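Local coordinates for nodulation protein S (Bradyrhizobium sp., PDB 3OFK) that transfers methyl groups from S-adenosyl-L-methionine to nitrogen, probably during synthesis of Nod factors, the lipochitooligosaccharide signals of root nodulation, at residues 31-35 against 194-198; 70-76 against 96-100; 114-120 against 140-146; 152-157 against 168-173. All coordinates share one frame; numbering follows the deposited sequence.

Interaction 1: residues 31-35 against 194-198; sequences DNPFE and DEDCL
Asn32 OD1 is gripped by two donors, and one of them leads across to Glu195. A water gives one hydrogen to Asn32 OD1 at 2.7 Å and the other to Glu195 OE1 at 3.0 Å, while Phe34 N donates from above the plane of the Asn32 amide. The bond from Phe34 N is a capping bond: Asn32 is the N-cap of helix 33-46. The other arm of the amide crosses the contact directly, with Asn32 ND2 reaching Glu195 OE2 at 2.9 Å. This bond is nearly straight (169°) and lies in the amide plane, yet it meets the oxygen from above the plane of the carboxylate. Glu195 OE1 has a further donor in Gln191 N.

Behind the polar end, the aliphatic part of Glu195 lies over one face of the Phe34 ring. CB sits 3.7 Å from the ring centroid, almost exactly on the normal, in a CH-pi contact, and Glu195 CG comes within 3.4 Å of Phe34 CD2. The ring's CG is anti to the backbone N (chi1 162°), which sends Phe34 CZ toward the strand, 4.0 Å from Cys197 CB at the ring's edge. Without the ring, as with an alanine here, Glu195 would probably lose the surface under its methylenes, and a gap would open beside Cys197. One glutamate thus serves two chemistries: its methylenes pack on an aromatic face, and its carboxylate probably helps to hold the capping residue at the start of the helix that carries the ligand-binding Arg38 and His39.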
loop_
_atom_site.group_PDB
_atom_site.type_symbol
_atom_site.label_atom_id
_atom_site.label_comp_id
_atom_site.label_asym_id
_atom_site.label_seq_id
_atom_site.Cartn_x
_atom_site.Cartn_y
_atom_site.Cartn_z
ATOM N N ASP A 31 -12.071 -9.265 7.627
ATOM C CA ASP A 31 -12.671 -10.572 7.833
ATOM C C ASP A 31 -11.877 -11.736 7.224
ATOM O O ASP A 31 -12.151 -12.877 7.576
ATOM C CB ASP A 31 -14.106 -10.586 7.294
ATOM C CG ASP A 31 -15.033 -9.650 8.073
ATOM O OD1 ASP A 31 -15.243 -9.887 9.281
ATOM O OD2 ASP A 31 -15.555 -8.681 7.489
ATOM N N ASN A 32 -10.925 -11.458 6.326
ATOM C CA ASN A 32 -10.158 -12.531 5.679
ATOM C C ASN A 32 -8.888 -12.842 6.468
ATOM O O ASN A 32 -8.023 -11.963 6.626
ATOM C CB ASN A 32 -9.794 -12.134 4.262
ATOM C CG ASN A 32 -9.274 -13.290 3.433
ATOM O OD1 ASN A 32 -8.991 -14.378 3.925
ATOM N ND2 ASN A 32 -9.117 -13.033 2.144
ATOM N N PRO A 33 -8.788 -14.064 7.000
ATOM C CA PRO A 33 -7.568 -14.431 7.724
ATOM C C PRO A 33 -6.267 -14.190 6.941
ATOM O O PRO A 33 -5.265 -13.821 7.547
ATOM C CB PRO A 33 -7.768 -15.923 8.032
ATOM C CG PRO A 33 -8.958 -16.360 7.250
ATOM C CD PRO A 33 -9.771 -15.165 6.968
ATOM N N PHE A 34 -6.294 -14.358 5.614
ATOM C CA PHE A 34 -5.131 -14.065 4.762
ATOM C C PHE A 34 -4.776 -12.588 4.797
ATOM O O PHE A 34 -3.603 -12.222 4.848
ATOM C CB PHE A 34 -5.392 -14.498 3.310
ATOM C CG PHE A 34 -4.456 -13.861 2.301
ATOM C CD1 PHE A 34 -3.145 -14.307 2.164
ATOM C CD2 PHE A 34 -4.893 -12.817 1.479
ATOM C CE1 PHE A 34 -2.287 -13.729 1.217
ATOM C CE2 PHE A 34 -4.039 -12.235 0.536
ATOM C CZ PHE A 34 -2.737 -12.677 0.413
ATOM N N GLU A 35 -5.793 -11.735 4.766
ATOM C CA GLU A 35 -5.541 -10.300 4.806
ATOM C C GLU A 35 -5.032 -9.907 6.184
ATOM O O GLU A 35 -4.128 -9.094 6.285
ATOM C CB GLU A 35 -6.785 -9.499 4.384
ATOM C CG GLU A 35 -7.296 -9.812 2.972
ATOM C CD GLU A 35 -6.377 -9.320 1.877
ATOM O OE1 GLU A 35 -5.399 -8.601 2.169
ATOM O OE2 GLU A 35 -6.641 -9.645 0.713
ATOM N N ASP A 194 -5.266 -16.469 -6.072
ATOM C CA ASP A 194 -5.488 -15.013 -5.812
ATOM C C ASP A 194 -4.864 -14.492 -4.508
ATOM O O ASP A 194 -4.706 -13.278 -4.329
ATOM C CB ASP A 194 -6.999 -14.697 -5.716
ATOM C CG ASP A 194 -7.699 -14.599 -7.076
ATOM O OD1 ASP A 194 -8.865 -14.125 -7.079
ATOM O OD2 ASP A 194 -7.118 -14.998 -8.115
ATOM N N GLU A 195 -4.591 -15.399 -3.573
ATOM C CA GLU A 195 -4.042 -15.041 -2.266
ATOM C C GLU A 195 -2.591 -15.463 -2.214
ATOM O O GLU A 195 -2.236 -16.500 -1.630
ATOM C CB GLU A 195 -4.884 -15.644 -1.120
ATOM C CG GLU A 195 -6.199 -14.887 -0.933
ATOM C CD GLU A 195 -7.208 -15.540 -0.001
ATOM O OE1 GLU A 195 -6.943 -16.606 0.619
ATOM O OE2 GLU A 195 -8.305 -14.964 0.102
ATOM N N ASP A 196 -1.756 -14.658 -2.870
ATOM C CA ASP A 196 -0.333 -14.963 -2.965
ATOM C C ASP A 196 0.462 -13.713 -3.189
ATOM O O ASP A 196 0.574 -13.228 -4.316
ATOM C CB ASP A 196 -0.051 -15.964 -4.077
ATOM C CG ASP A 196 1.420 -16.358 -4.157
ATOM O OD1 ASP A 196 2.221 -16.038 -3.243
ATOM O OD2 ASP A 196 1.781 -17.010 -5.150
ATOM N N CYS A 197 1.047 -13.244 -2.095
ATOM C CA CYS A 197 1.548 -11.903 -1.952
ATOM C C CYS A 197 3.033 -11.947 -1.689
ATOM O O CYS A 197 3.525 -12.845 -1.014
ATOM C CB CYS A 197 0.870 -11.269 -0.741
ATOM S SG CYS A 197 1.421 -9.626 -0.388
ATOM N N LEU A 198 3.737 -10.962 -2.215
ATOM C CA LEU A 198 5.160 -10.789 -1.938
ATOM C C LEU A 198 5.284 -9.452 -1.254
ATOM O O LEU A 198 4.694 -8.487 -1.713
ATOM C CB LEU A 198 5.969 -10.779 -3.239
ATOM C CG LEU A 198 7.468 -11.082 -3.190
ATOM C CD1 LEU A 198 7.794 -12.349 -2.378
ATOM C CD2 LEU A 198 7.958 -11.230 -4.618
HETATM O O HOH W 1 -8.969 -16.820 2.763
#

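Interaction 2: residues 70-76 against 96-100; sequences APHCKRL and WSHIS
His98 NE2 donates to the carbonyl oxygen of Ala70 at 2.7 Å, the acceptor lying close to the imidazole plane. Ala70 O also takes the backbone N-H of Cys73, and its two donors arrive from opposite faces of the carbonyl plane. The imidazole is brought under the bend at 73-75 because CG of His98 takes the crowded position between its own backbone N and carbonyl carbon (chi1 65°). There Lys74 O lies 3.3 Å from His98 CB.

Next to the ring, the backbones join as parallel strands. Leu76 N donates to His98 O at 3.1 Å, and Ser100 N donates to Leu76 O at 2.8 Å. A water bridges Leu76 O and Ser100 OG.

Farther out, Trp96 spreads one face of its indole against the 3-10 turn. Ala70 CB makes a CH-pi contact over the five-membered ring. Pro71 lies with CA over the face of the indole, toward its rim, and its CG comes within 3.6 Å of Trp96 CZ2. Ile99 CD1 lies 3.7 Å from Ala70 CB and also touches Leu76 CD2.

The contact closes the beta-alpha-beta unit of strand 73-80, helix 83-92 and strand 99-103, with strand 99-103 outermost in the sheet. Arg75 forms a salt bridge with Glu113, whereas Leu76 packs against Thr66 and Leu69 of helix 64-69.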
loop_
_atom_site.group_PDB
_atom_site.type_symbol
_atom_site.label_atom_id
_atom_site.label_comp_id
_atom_site.label_asym_id
_atom_site.label_seq_id
_atom_site.Cartn_x
_atom_site.Cartn_y
_atom_site.Cartn_z
ATOM N N ALA A 70 -0.864 3.524 13.079
ATOM C CA ALA A 70 -0.898 4.858 13.719
ATOM C C ALA A 70 -0.189 4.960 15.067
ATOM O O ALA A 70 0.575 5.910 15.277
ATOM C CB ALA A 70 -2.379 5.446 13.836
ATOM N N PRO A 71 -0.425 3.996 15.993
ATOM C CA PRO A 71 0.169 4.142 17.311
ATOM C C PRO A 71 1.691 4.083 17.343
ATOM O O PRO A 71 2.285 4.375 18.375
ATOM C CB PRO A 71 -0.400 2.967 18.096
ATOM C CG PRO A 71 -1.471 2.363 17.233
ATOM C CD PRO A 71 -1.243 2.773 15.869
ATOM N N HIS A 72 2.312 3.746 16.214
ATOM C CA HIS A 72 3.749 3.528 16.137
ATOM C C HIS A 72 4.506 4.613 15.359
ATOM O O HIS A 72 5.719 4.514 15.187
ATOM C CB HIS A 72 3.976 2.148 15.546
ATOM C CG HIS A 72 3.167 1.079 16.225
ATOM N ND1 HIS A 72 3.349 0.722 17.543
ATOM C CD2 HIS A 72 2.130 0.334 15.774
ATOM C CE1 HIS A 72 2.473 -0.210 17.867
ATOM N NE2 HIS A 72 1.710 -0.453 16.814
ATOM N N CYS A 73 3.782 5.641 14.911
ATOM C CA CYS A 73 4.348 6.763 14.161
ATOM C C CYS A 73 4.098 8.049 14.946
ATOM O O CYS A 73 2.982 8.298 15.356
ATOM C CB CYS A 73 3.641 6.884 12.818
ATOM S SG CYS A 73 3.594 5.380 11.800
ATOM N N LYS A 74 5.127 8.859 15.159
ATOM C CA LYS A 74 4.989 10.132 15.862
ATOM C C LYS A 74 4.049 11.054 15.050
ATOM O O LYS A 74 3.157 11.720 15.585
ATOM C CB LYS A 74 6.388 10.750 16.043
ATOM C CG LYS A 74 6.482 12.014 16.861
ATOM C CD LYS A 74 7.926 12.154 17.369
ATOM C CE LYS A 74 8.313 13.589 17.689
ATOM N NZ LYS A 74 9.734 13.609 18.171
ATOM N N ARG A 75 4.263 11.045 13.748
ATOM C CA ARG A 75 3.338 11.644 12.773
ATOM C C ARG A 75 3.074 10.637 11.662
ATOM O O ARG A 75 3.980 9.893 11.251
ATOM C CB ARG A 75 3.929 12.938 12.192
ATOM C CG ARG A 75 4.025 14.078 13.173
ATOM C CD ARG A 75 4.487 15.410 12.512
ATOM N NE ARG A 75 3.473 15.969 11.604
ATOM C CZ ARG A 75 3.537 16.002 10.269
ATOM N NH1 ARG A 75 4.586 15.535 9.598
ATOM N NH2 ARG A 75 2.529 16.531 9.588
ATOM N N LEU A 76 1.834 10.626 11.172
ATOM C CA LEU A 76 1.413 9.768 10.050
ATOM C C LEU A 76 0.662 10.629 9.036
ATOM O O LEU A 76 -0.236 11.414 9.414
ATOM C CB LEU A 76 0.488 8.627 10.519
ATOM C CG LEU A 76 -0.074 7.591 9.521
ATOM C CD1 LEU A 76 1.054 6.853 8.707
ATOM C CD2 LEU A 76 -0.992 6.607 10.170
ATOM N N TRP A 96 -6.681 9.203 17.400
ATOM C CA TRP A 96 -5.335 9.703 17.169
ATOM C C TRP A 96 -5.432 11.136 16.642
ATOM O O TRP A 96 -6.302 11.435 15.830
ATOM C CB TRP A 96 -4.572 8.782 16.216
ATOM C CG TRP A 96 -4.495 7.385 16.712
ATOM C CD1 TRP A 96 -5.066 6.265 16.151
ATOM C CD2 TRP A 96 -3.802 6.941 17.866
ATOM N NE1 TRP A 96 -4.801 5.165 16.919
ATOM C CE2 TRP A 96 -4.016 5.551 17.977
ATOM C CE3 TRP A 96 -3.027 7.584 18.833
ATOM C CZ2 TRP A 96 -3.482 4.801 19.007
ATOM C CZ3 TRP A 96 -2.492 6.822 19.862
ATOM C CH2 TRP A 96 -2.718 5.448 19.936
ATOM N N SER A 97 -4.585 12.013 17.176
ATOM C CA SER A 97 -4.530 13.445 16.804
ATOM C C SER A 97 -3.339 13.775 15.870
ATOM O O SER A 97 -3.171 14.929 15.454
ATOM C CB SER A 97 -4.434 14.304 18.069
ATOM O OG SER A 97 -3.201 14.033 18.728
ATOM N N HIS A 98 -2.534 12.756 15.537
ATOM C CA HIS A 98 -1.295 12.953 14.798
ATOM C C HIS A 98 -1.357 12.483 13.326
ATOM O O HIS A 98 -0.302 12.321 12.700
ATOM C CB HIS A 98 -0.132 12.258 15.525
ATOM C CG HIS A 98 -0.239 10.757 15.579
ATOM N ND1 HIS A 98 -1.080 10.093 16.444
ATOM C CD2 HIS A 98 0.425 9.790 14.893
ATOM C CE1 HIS A 98 -0.938 8.783 16.286
ATOM N NE2 HIS A 98 -0.039 8.570 15.340
ATOM N N ILE A 99 -2.569 12.267 12.788
ATOM C CA ILE A 99 -2.724 11.753 11.410
ATOM C C ILE A 99 -3.194 12.892 10.463
ATOM O O ILE A 99 -4.080 13.672 10.845
ATOM C CB ILE A 99 -3.722 10.570 11.319
ATOM C CG1 ILE A 99 -3.425 9.504 12.386
ATOM C CG2 ILE A 99 -3.740 9.974 9.881
ATOM C CD1 ILE A 99 -4.274 8.201 12.255
ATOM N N SER A 100 -2.558 12.991 9.276
ATOM C CA SER A 100 -2.915 13.933 8.192
ATOM C C SER A 100 -3.432 13.120 7.024
ATOM O O SER A 100 -2.912 12.021 6.803
ATOM C CB SER A 100 -1.642 14.620 7.682
ATOM O OG SER A 100 -1.395 15.748 8.451
HETATM O O HOH W 2 0.753 14.286 9.738
#

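Interaction 3: residues 114-120 against 140-146; sequences LFDLIVV and MVKMLAP
Phe115 and Leu144 pair as a short parallel bridge, in which Phe115 N donates to Met143 O and Ala145 N to Phe115 O, both at 2.9 Å and both nearly straight. Their side chains diverge from it, and each side of the bridge has its own packing.

On one side, Phe115 and Met143 run alongside each other, pointing the same way. The chain of Met143 bends at its last torsion (chi3 -71°), and SD comes to the edge of the ring, 4.0 Å from Phe115 CE2. This is a Met-aromatic contact of the edge kind, the sulfur standing well off the ring normal. Ile106, a residue that binds S-adenosyl-L-homocysteine, has its side chain about 4 Å from that of Met143.

On the other side, Ile118 packs against the last turn of helix 130-142. Its CD1 is the contacting atom, 3.4 Å from Met140 O and 4.1 Å from Leu144 CG. Two residues further along the strand, Val120 presents its branch to the other methionine, CG2 lying 3.8 Å from Met140 SD. At the outer end, Leu114 lays CD2 against Lys142 O at 3.4 Å, and its CB faces Ala145.

Asp116 looks elsewhere, its carboxylate accepting from the backbone N-H groups of Ser53 and Asn54. Chemically, two backbone bonds set the register between strand 115-121 and strand 144-145, and thioether and branched aliphatic groups seal helix 130-142 to the sheet. This side-chain packing is largely apolar, with two methyls against helix carbonyl oxygens, and carries little directionality.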
loop_
_atom_site.group_PDB
_atom_site.type_symbol
_atom_site.label_atom_id
_atom_site.label_comp_id
_atom_site.label_asym_id
_atom_site.label_seq_id
_atom_site.Cartn_x
_atom_site.Cartn_y
_atom_site.Cartn_z
ATOM N N LEU A 114 9.682 14.646 3.928
ATOM C CA LEU A 114 10.413 13.383 3.810
ATOM C C LEU A 114 9.948 12.464 4.937
ATOM O O LEU A 114 9.793 12.914 6.076
ATOM C CB LEU A 114 11.931 13.598 3.852
ATOM C CG LEU A 114 12.479 14.515 2.747
ATOM C CD1 LEU A 114 14.000 14.788 2.923
ATOM C CD2 LEU A 114 12.159 13.959 1.356
ATOM N N PHE A 115 9.719 11.197 4.591
ATOM C CA PHE A 115 9.180 10.154 5.488
ATOM C C PHE A 115 10.197 9.046 5.770
ATOM O O PHE A 115 10.834 8.516 4.859
ATOM C CB PHE A 115 7.912 9.541 4.887
ATOM C CG PHE A 115 6.881 10.561 4.510
ATOM C CD1 PHE A 115 6.034 11.092 5.471
ATOM C CD2 PHE A 115 6.784 11.028 3.198
ATOM C CE1 PHE A 115 5.116 12.052 5.147
ATOM C CE2 PHE A 115 5.845 11.998 2.858
ATOM C CZ PHE A 115 5.008 12.511 3.840
ATOM N N ASP A 116 10.348 8.686 7.037
ATOM C CA ASP A 116 11.222 7.550 7.392
ATOM C C ASP A 116 10.531 6.174 7.229
ATOM O O ASP A 116 11.185 5.121 7.343
ATOM C CB ASP A 116 11.833 7.721 8.784
ATOM C CG ASP A 116 10.798 7.854 9.884
ATOM O OD1 ASP A 116 9.727 8.395 9.621
ATOM O OD2 ASP A 116 11.068 7.437 11.025
ATOM N N LEU A 117 9.224 6.172 6.976
ATOM C CA LEU A 117 8.529 4.963 6.542
ATOM C C LEU A 117 7.496 5.332 5.493
ATOM O O LEU A 117 6.697 6.245 5.713
ATOM C CB LEU A 117 7.792 4.274 7.686
ATOM C CG LEU A 117 7.047 2.975 7.331
ATOM C CD1 LEU A 117 7.999 1.851 6.859
ATOM C CD2 LEU A 117 6.275 2.548 8.593
ATOM N N ILE A 118 7.519 4.614 4.371
ATOM C CA ILE A 118 6.435 4.642 3.418
ATOM C C ILE A 118 5.895 3.242 3.250
ATOM O O ILE A 118 6.644 2.295 3.005
ATOM C CB ILE A 118 6.912 5.148 2.070
ATOM C CG1 ILE A 118 7.461 6.564 2.224
ATOM C CG2 ILE A 118 5.772 5.094 1.061
ATOM C CD1 ILE A 118 8.082 7.121 0.936
ATOM N N VAL A 119 4.601 3.094 3.470
ATOM C CA VAL A 119 3.944 1.810 3.271
ATOM C C VAL A 119 3.121 1.958 1.963
ATOM O O VAL A 119 2.382 2.930 1.773
ATOM C CB VAL A 119 3.067 1.380 4.485
ATOM C CG1 VAL A 119 2.434 0.024 4.229
ATOM C CG2 VAL A 119 3.895 1.380 5.841
ATOM N N VAL A 120 3.314 1.007 1.056
ATOM C CA VAL A 120 2.676 0.972 -0.255
ATOM C C VAL A 120 2.322 -0.463 -0.526
ATOM O O VAL A 120 3.119 -1.263 -1.052
ATOM C CB VAL A 120 3.562 1.628 -1.332
ATOM C CG1 VAL A 120 4.961 1.013 -1.369
ATOM C CG2 VAL A 120 2.908 1.557 -2.703
ATOM N N MET A 140 7.876 8.205 -4.714
ATOM C CA MET A 140 8.067 7.543 -3.431
ATOM C C MET A 140 9.556 7.576 -3.011
ATOM O O MET A 140 9.876 7.916 -1.847
ATOM C CB MET A 140 7.547 6.103 -3.495
ATOM C CG MET A 140 6.077 6.002 -3.629
ATOM S SD MET A 140 5.524 4.317 -3.297
ATOM C CE MET A 140 6.256 3.339 -4.623
ATOM N N VAL A 141 10.461 7.266 -3.946
ATOM C CA VAL A 141 11.898 7.279 -3.641
ATOM C C VAL A 141 12.292 8.682 -3.189
ATOM O O VAL A 141 12.937 8.839 -2.151
ATOM C CB VAL A 141 12.770 6.835 -4.839
ATOM C CG1 VAL A 141 14.293 7.069 -4.554
ATOM C CG2 VAL A 141 12.478 5.391 -5.166
ATOM N N LYS A 142 11.858 9.684 -3.957
ATOM C CA LYS A 142 12.155 11.077 -3.652
ATOM C C LYS A 142 11.685 11.485 -2.254
ATOM O O LYS A 142 12.398 12.221 -1.568
ATOM C CB LYS A 142 11.545 12.009 -4.704
ATOM C CG LYS A 142 11.630 13.507 -4.355
ATOM C CD LYS A 142 10.921 14.359 -5.431
ATOM C CE LYS A 142 9.981 15.392 -4.801
ATOM N NZ LYS A 142 8.801 14.717 -4.177
ATOM N N MET A 143 10.493 11.027 -1.843
ATOM C CA MET A 143 9.959 11.346 -0.493
ATOM C C MET A 143 10.519 10.481 0.673
ATOM O O MET A 143 10.067 10.640 1.815
ATOM C CB MET A 143 8.425 11.206 -0.463
ATOM C CG MET A 143 7.639 12.181 -1.335
ATOM S SD MET A 143 5.850 11.865 -1.138
ATOM C CE MET A 143 5.586 10.330 -1.946
ATOM N N LEU A 144 11.430 9.543 0.397
ATOM C CA LEU A 144 12.076 8.776 1.482
ATOM C C LEU A 144 13.137 9.656 2.154
ATOM O O LEU A 144 13.905 10.324 1.459
ATOM C CB LEU A 144 12.727 7.485 0.969
ATOM C CG LEU A 144 12.032 6.147 1.201
ATOM C CD1 LEU A 144 12.907 4.973 0.738
ATOM C CD2 LEU A 144 11.642 5.974 2.673
ATOM N N ALA A 145 13.163 9.661 3.486
ATOM C CA ALA A 145 14.221 10.328 4.237
ATOM C C ALA A 145 15.561 9.591 4.015
ATOM O O ALA A 145 15.551 8.389 3.755
ATOM C CB ALA A 145 13.875 10.354 5.717
ATOM N N PRO A 146 16.709 10.300 4.123
ATOM C CA PRO A 146 18.029 9.680 3.919
ATOM C C PRO A 146 18.348 8.327 4.587
ATOM O O PRO A 146 19.285 7.645 4.138
ATOM C CB PRO A 146 18.984 10.758 4.423
ATOM C CG PRO A 146 18.330 12.012 4.008
ATOM C CD PRO A 146 16.837 11.773 4.181
#

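Interaction 4: residues 152-157 against 168-173; sequences FGSARD and GAETVI
A strand end and a helix start meet here through a network of polar bonds backed by the Phe152 ring, where strand 148-155 runs out and helix 169-179 packs against it, running roughly antiparallel (147° between the short segments). Asp157 and Glu170 each accept a backbone N-H from the other segment. Asp157 OD1 accepts from Gly168 N at 2.8 Å and weakly from Thr171 N, while Thr171 OG1 donates to Asp157 OD2 at 2.7 Å. Glu170 bends at chi2 (91°), which brings its OE1 to Asp157 N at 2.9 Å, met on the syn side. A leucine in place of Asp157 would probably strand Gly168 N and Thr171 OG1 without this acceptor and leave the threonine hydroxyl to turn. The two carboxylates come close, and the helix N-termini, with Arg156, probably ease their repulsion: Arg156 NH1 forms a weak salt bridge to Glu170 OE2 at 3.2 Å, edge-on to the guanidinium.

Ala155 O accepts from both Ser154 OG and Ala169 N. Deeper in, the Phe152 ring receives Val172 CG1 over one face, 3.5 Å from CE1, and Ile173 CG1 approaches CE2 at 3.9 Å.

Leu124, from the loop after strand 115-121, touches both Phe152 and Val172. Strand 196-203 borders strand 148-155 on the other side, its Leu198 packing on Ala169 and Ile173 of the helix.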
loop_
_atom_site.group_PDB
_atom_site.type_symbol
_atom_site.label_atom_id
_atom_site.label_comp_id
_atom_site.label_asym_id
_atom_site.label_seq_id
_atom_site.Cartn_x
_atom_site.Cartn_y
_atom_site.Cartn_z
ATOM N N PHE A 152 6.864 -2.449 0.819
ATOM C CA PHE A 152 6.030 -2.664 -0.343
ATOM C C PHE A 152 5.413 -4.025 -0.259
ATOM O O PHE A 152 6.044 -4.982 0.196
ATOM C CB PHE A 152 6.879 -2.579 -1.614
ATOM C CG PHE A 152 6.210 -3.166 -2.838
ATOM C CD1 PHE A 152 5.193 -2.465 -3.520
ATOM C CD2 PHE A 152 6.590 -4.431 -3.302
ATOM C CE1 PHE A 152 4.603 -3.007 -4.661
ATOM C CE2 PHE A 152 5.990 -4.988 -4.433
ATOM C CZ PHE A 152 4.981 -4.270 -5.111
ATOM N N GLY A 153 4.167 -4.128 -0.687
ATOM C CA GLY A 153 3.549 -5.443 -0.799
ATOM C C GLY A 153 2.642 -5.488 -1.997
ATOM O O GLY A 153 2.037 -4.484 -2.325
ATOM N N SER A 154 2.531 -6.646 -2.633
ATOM C CA SER A 154 1.623 -6.787 -3.745
ATOM C C SER A 154 1.331 -8.259 -4.084
ATOM O O SER A 154 2.167 -9.142 -3.881
ATOM C CB SER A 154 2.195 -6.061 -4.957
ATOM O OG SER A 154 1.416 -6.236 -6.144
ATOM N N ALA A 155 0.109 -8.507 -4.535
ATOM C CA ALA A 155 -0.223 -9.690 -5.277
ATOM C C ALA A 155 0.833 -9.870 -6.364
ATOM O O ALA A 155 1.396 -8.899 -6.837
ATOM C CB ALA A 155 -1.583 -9.538 -5.873
ATOM N N ARG A 156 1.127 -11.113 -6.718
ATOM C CA ARG A 156 2.140 -11.386 -7.730
ATOM C C ARG A 156 1.712 -10.938 -9.121
ATOM O O ARG A 156 0.525 -10.727 -9.375
ATOM C CB ARG A 156 2.490 -12.861 -7.750
ATOM C CG ARG A 156 3.380 -13.262 -6.581
ATOM C CD ARG A 156 3.683 -14.753 -6.582
ATOM N NE ARG A 156 4.481 -15.161 -5.422
ATOM C CZ ARG A 156 5.796 -14.959 -5.274
ATOM N NH1 ARG A 156 6.518 -14.346 -6.205
ATOM N NH2 ARG A 156 6.399 -15.378 -4.174
ATOM N N ASP A 157 2.706 -10.817 -10.010
ATOM C CA ASP A 157 2.502 -10.454 -11.422
ATOM C C ASP A 157 1.347 -11.222 -12.098
ATOM O O ASP A 157 0.430 -10.596 -12.694
ATOM C CB ASP A 157 3.800 -10.710 -12.223
ATOM C CG ASP A 157 4.873 -9.648 -11.989
ATOM O OD1 ASP A 157 4.578 -8.634 -11.333
ATOM O OD2 ASP A 157 6.031 -9.828 -12.481
ATOM N N GLY A 168 2.599 -6.742 -10.985
ATOM C CA GLY A 168 2.495 -6.881 -9.539
ATOM C C GLY A 168 3.858 -6.923 -8.857
ATOM O O GLY A 168 4.787 -6.203 -9.268
ATOM N N ALA A 169 3.977 -7.781 -7.835
ATOM C CA ALA A 169 5.105 -7.758 -6.897
ATOM C C ALA A 169 6.470 -7.813 -7.575
ATOM O O ALA A 169 7.327 -6.945 -7.337
ATOM C CB ALA A 169 4.967 -8.901 -5.863
ATOM N N GLU A 170 6.660 -8.807 -8.436
ATOM C CA GLU A 170 8.003 -9.127 -8.911
ATOM C C GLU A 170 8.511 -7.992 -9.791
ATOM O O GLU A 170 9.658 -7.556 -9.661
ATOM C CB GLU A 170 8.057 -10.465 -9.664
ATOM C CG GLU A 170 7.638 -11.681 -8.844
ATOM C CD GLU A 170 6.145 -11.990 -8.963
ATOM O OE1 GLU A 170 5.351 -11.029 -8.935
ATOM O OE2 GLU A 170 5.777 -13.181 -9.100
ATOM N N THR A 171 7.618 -7.487 -10.635
ATOM C CA THR A 171 7.933 -6.394 -11.521
ATOM C C THR A 171 8.290 -5.120 -10.761
ATOM O O THR A 171 9.329 -4.500 -11.039
ATOM C CB THR A 171 6.798 -6.202 -12.569
ATOM O OG1 THR A 171 6.748 -7.375 -13.402
ATOM C CG2 THR A 171 7.077 -5.024 -13.433
ATOM N N VAL A 172 7.460 -4.742 -9.788
ATOM C CA VAL A 172 7.752 -3.568 -8.979
ATOM C C VAL A 172 9.027 -3.726 -8.137
ATOM O O VAL A 172 9.842 -2.807 -8.072
ATOM C CB VAL A 172 6.567 -3.184 -8.098
ATOM C CG1 VAL A 172 6.951 -2.070 -7.145
ATOM C CG2 VAL A 172 5.361 -2.767 -8.969
ATOM N N ILE A 173 9.216 -4.884 -7.506
ATOM C CA ILE A 173 10.430 -5.135 -6.724
ATOM C C ILE A 173 11.658 -4.875 -7.589
ATOM O O ILE A 173 12.630 -4.254 -7.137
ATOM C CB ILE A 173 10.427 -6.568 -6.118
ATOM C CG1 ILE A 173 9.452 -6.643 -4.929
ATOM C CG2 ILE A 173 11.812 -6.968 -5.643
ATOM C CD1 ILE A 173 9.171 -8.026 -4.443
#

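Overall arrangement
All four contacts reach the mixed sheet of a Rossmann-fold variant. Interactions 1 and 4 adjoin through neighbouring strands: Leu198 N lies 2.9 Å from Ser154 O, probably hydrogen-bonded, and Asp196 OD1 makes a long, weak ion pair with Arg156 NE. Interactions 4 and 3 meet likewise, Gly153 N being 3.1 Å from Val120 O. Interaction 2 lies at the far edge, its centre 26 Å from that of interaction 1 and touching none of the others. Bound S-adenosyl-L-homocysteine is about 7 Å from the side chain of Val120, 8 Å from Cys197, 9 Å from Ser154 and 11 Å from Leu76, so none of these side chains comes nearer than about 7 Å to the ligand.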